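Local coordinates for protein DNA-entry nuclease (Competence-specific nuclease) (Streptococcus agalactiae ILRI112, PDB 4QGO) that probably cleaves DNA as a non-specific beta-beta-alpha (His-Me finger) endonuclease and is regarded as a virulence factor of this streptococcus, at residues Y156-L159 / V160-A163. The protein carries 1 engineered substitution. Sequence-based numbering, arbitrary orientation.
Sequences YESL and VRKA
Arg161 folds back over Ser158, one turn earlier on helix 153-165. Its NH2 donates to Ser158 OG at 2.9 Å, a bent bond (N-H...O 136°) with the hydroxyl lying 29° out of the guanidinium plane. One face of the guanidinium rests over Ser158 CA, 3.7 Å from Arg161 CZ. The bend at chi3 (66°), after two extended torsions, helps bring the guanidinium back over Ser158.

A water closes a small ring. It donates to Ser158 OG, and its oxygen accepts from Arg161 NH1 at 3.0 Å, at the edge of the guanidinium and in its plane. Ser158 OG thus accepts twice, and its one hydrogen faces two acceptors, Asn146 OD1 and Asn154 O.

Four i to i+4 backbone bonds hold the turn. Val160, Arg161, Lys162 and Ala163 donate to the carbonyls of Tyr156, Glu157, Ser158 and Leu159. The shortest joins Arg161 N to Glu157 O at 2.8 Å.

Aliphatic carbons lie against two of these carbonyl oxygens. Val160 CG2 lies 3.4 Å from Tyr156 O, and Lys162 CG lies 3.3 Å from Ser158 O. Val160 and Tyr156 pack on the large antiparallel sheet, where Phe202 meets the Tyr156 ring edge-to-face.

The contact is regular alpha-helix with an added side-chain link. Several bonds converge on the buried serine hydroxyl. The link probably restrains the arginine along the helix, and the same hydroxyl ties this turn to Asn146.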
ATOM      1  N   TYR A 156       0.841  -3.630   8.279  1.00  5.78           N
ATOM      2  CA  TYR A 156       0.242  -2.346   8.604  1.00  6.96           C
ATOM      3  C   TYR A 156      -1.270  -2.377   8.571  1.00  7.25           C
ATOM      4  O   TYR A 156      -1.933  -1.765   9.418  1.00  6.36           O
ATOM      5  CB  TYR A 156       0.844  -1.245   7.730  1.00  5.86           C
ATOM      6  CG  TYR A 156       2.240  -0.954   8.206  1.00  5.86           C
ATOM      7  CD1 TYR A 156       2.465  -0.042   9.239  1.00  6.76           C
ATOM      8  CD2 TYR A 156       3.329  -1.639   7.687  1.00  8.09           C
ATOM      9  CE1 TYR A 156       3.743   0.194   9.715  1.00  6.24           C
ATOM     10  CE2 TYR A 156       4.610  -1.407   8.154  1.00  7.84           C
ATOM     11  CZ  TYR A 156       4.806  -0.486   9.161  1.00  7.56           C
ATOM     12  OH  TYR A 156       6.074  -0.248   9.646  1.00  9.98           O
ATOM     13  N   GLU A 157      -1.816  -3.120   7.619  1.00  5.31           N
ATOM     14  CA  GLU A 157      -3.262  -3.335   7.590  1.00  6.04           C
ATOM     15  C   GLU A 157      -3.745  -4.034   8.857  1.00  5.85           C
ATOM     16  O   GLU A 157      -4.803  -3.686   9.386  1.00  6.87           O
ATOM     17  CB  GLU A 157      -3.680  -4.089   6.325  1.00  6.28           C
ATOM     18  CG  GLU A 157      -3.556  -3.200   5.076  1.00  6.55           C
ATOM     19  CD  GLU A 157      -3.633  -3.972   3.789  1.00  8.04           C
ATOM     20  OE1 GLU A 157      -3.267  -5.158   3.797  1.00  9.92           O
ATOM     21  OE2 GLU A 157      -4.053  -3.395   2.758  1.00  7.46           O
ATOM     22  N   SER A 158      -2.963  -4.987   9.355  1.00  6.09           N
ATOM     23  CA  SER A 158      -3.297  -5.639  10.611  1.00  7.00           C
ATOM     24  C   SER A 158      -3.308  -4.666  11.781  1.00  6.63           C
ATOM     25  O   SER A 158      -4.175  -4.771  12.653  1.00  8.22           O
ATOM     26  CB  SER A 158      -2.334  -6.785  10.904  1.00  8.45           C
ATOM     27  OG  SER A 158      -2.499  -7.820   9.950  1.00 12.42           O
ATOM     28  N   LEU A 159      -2.370  -3.720  11.818  1.00  6.12           N
ATOM     29  CA  LEU A 159      -2.395  -2.720  12.881  1.00  8.60           C
ATOM     30  C   LEU A 159      -3.683  -1.909  12.831  1.00  6.66           C
ATOM     31  O   LEU A 159      -4.292  -1.615  13.867  1.00  6.71           O
ATOM     32  CB  LEU A 159      -1.199  -1.762  12.777  1.00  7.62           C
ATOM     33  CG  LEU A 159       0.183  -2.372  12.985  1.00  7.93           C
ATOM     34  CD1 LEU A 159       1.251  -1.289  12.809  1.00  8.51           C
ATOM     35  CD2 LEU A 159       0.297  -3.026  14.356  1.00 12.62           C
ATOM     36  N   VAL A 160      -4.096  -1.534  11.623  1.00  5.78           N
ATOM     37  CA  VAL A 160      -5.284  -0.708  11.456  1.00  5.61           C
ATOM     38  C   VAL A 160      -6.538  -1.510  11.797  1.00  5.35           C
ATOM     39  O   VAL A 160      -7.424  -1.030  12.506  1.00  7.05           O
ATOM     40  CB  VAL A 160      -5.396  -0.173  10.024  1.00  5.33           C
ATOM     41  CG1 VAL A 160      -6.692   0.587   9.839  1.00  7.37           C
ATOM     42  CG2 VAL A 160      -4.218   0.743   9.724  1.00  7.82           C
ATOM     43  N   ARG A 161      -6.583  -2.741  11.314  1.00  7.02           N
ATOM     44  CA  ARG A 161      -7.709  -3.630  11.582  1.00  5.81           C
ATOM     45  C   ARG A 161      -7.879  -3.852  13.076  1.00  6.93           C
ATOM     46  O   ARG A 161      -8.996  -3.772  13.601  1.00  8.42           O
ATOM     47  CB  ARG A 161      -7.455  -4.957  10.876  1.00  8.86           C
ATOM     48  CG  ARG A 161      -8.600  -5.915  10.903  1.00 14.50           C
ATOM     49  CD  ARG A 161      -8.302  -7.144  10.059  1.00 17.52           C
ATOM     50  NE  ARG A 161      -7.209  -7.929  10.626  1.00 17.07           N
ATOM     51  CZ  ARG A 161      -6.029  -8.097  10.045  1.00 18.58           C
ATOM     52  NH1 ARG A 161      -5.784  -7.530   8.864  1.00 17.35           N
ATOM     53  NH2 ARG A 161      -5.099  -8.833  10.646  1.00 17.61           N
ATOM     54  N   LYS A 162      -6.778  -4.120  13.769  1.00  7.65           N
ATOM     55  CA  LYS A 162      -6.852  -4.362  15.205  1.00 10.40           C
ATOM     56  C   LYS A 162      -7.324  -3.121  15.958  1.00 10.61           C
ATOM     57  O   LYS A 162      -8.087  -3.228  16.922  1.00 11.62           O
ATOM     58  CB  LYS A 162      -5.515  -4.885  15.736  1.00 10.40           C
ATOM     59  CG  LYS A 162      -5.258  -6.321  15.301  1.00 10.99           C
ATOM     60  CD  LYS A 162      -3.854  -6.791  15.631  1.00 17.17           C
ATOM     61  CE  LYS A 162      -3.637  -8.211  15.115  1.00 19.07           C
ATOM     62  NZ  LYS A 162      -2.317  -8.756  15.538  1.00 24.87           N
ATOM     63  N   ALA A 163      -6.894  -1.944  15.505  1.00  6.62           N
ATOM     64  CA  ALA A 163      -7.333  -0.686  16.099  1.00  8.25           C
ATOM     65  C   ALA A 163      -8.834  -0.480  15.921  1.00  7.90           C
ATOM     66  O   ALA A 163      -9.554  -0.143  16.874  1.00  8.56           O
ATOM     67  CB  ALA A 163      -6.548   0.476  15.491  1.00  9.74           C
TER
HETATM   68  O   HOH W   1      -3.371  -8.002   7.158  1.00 16.33           O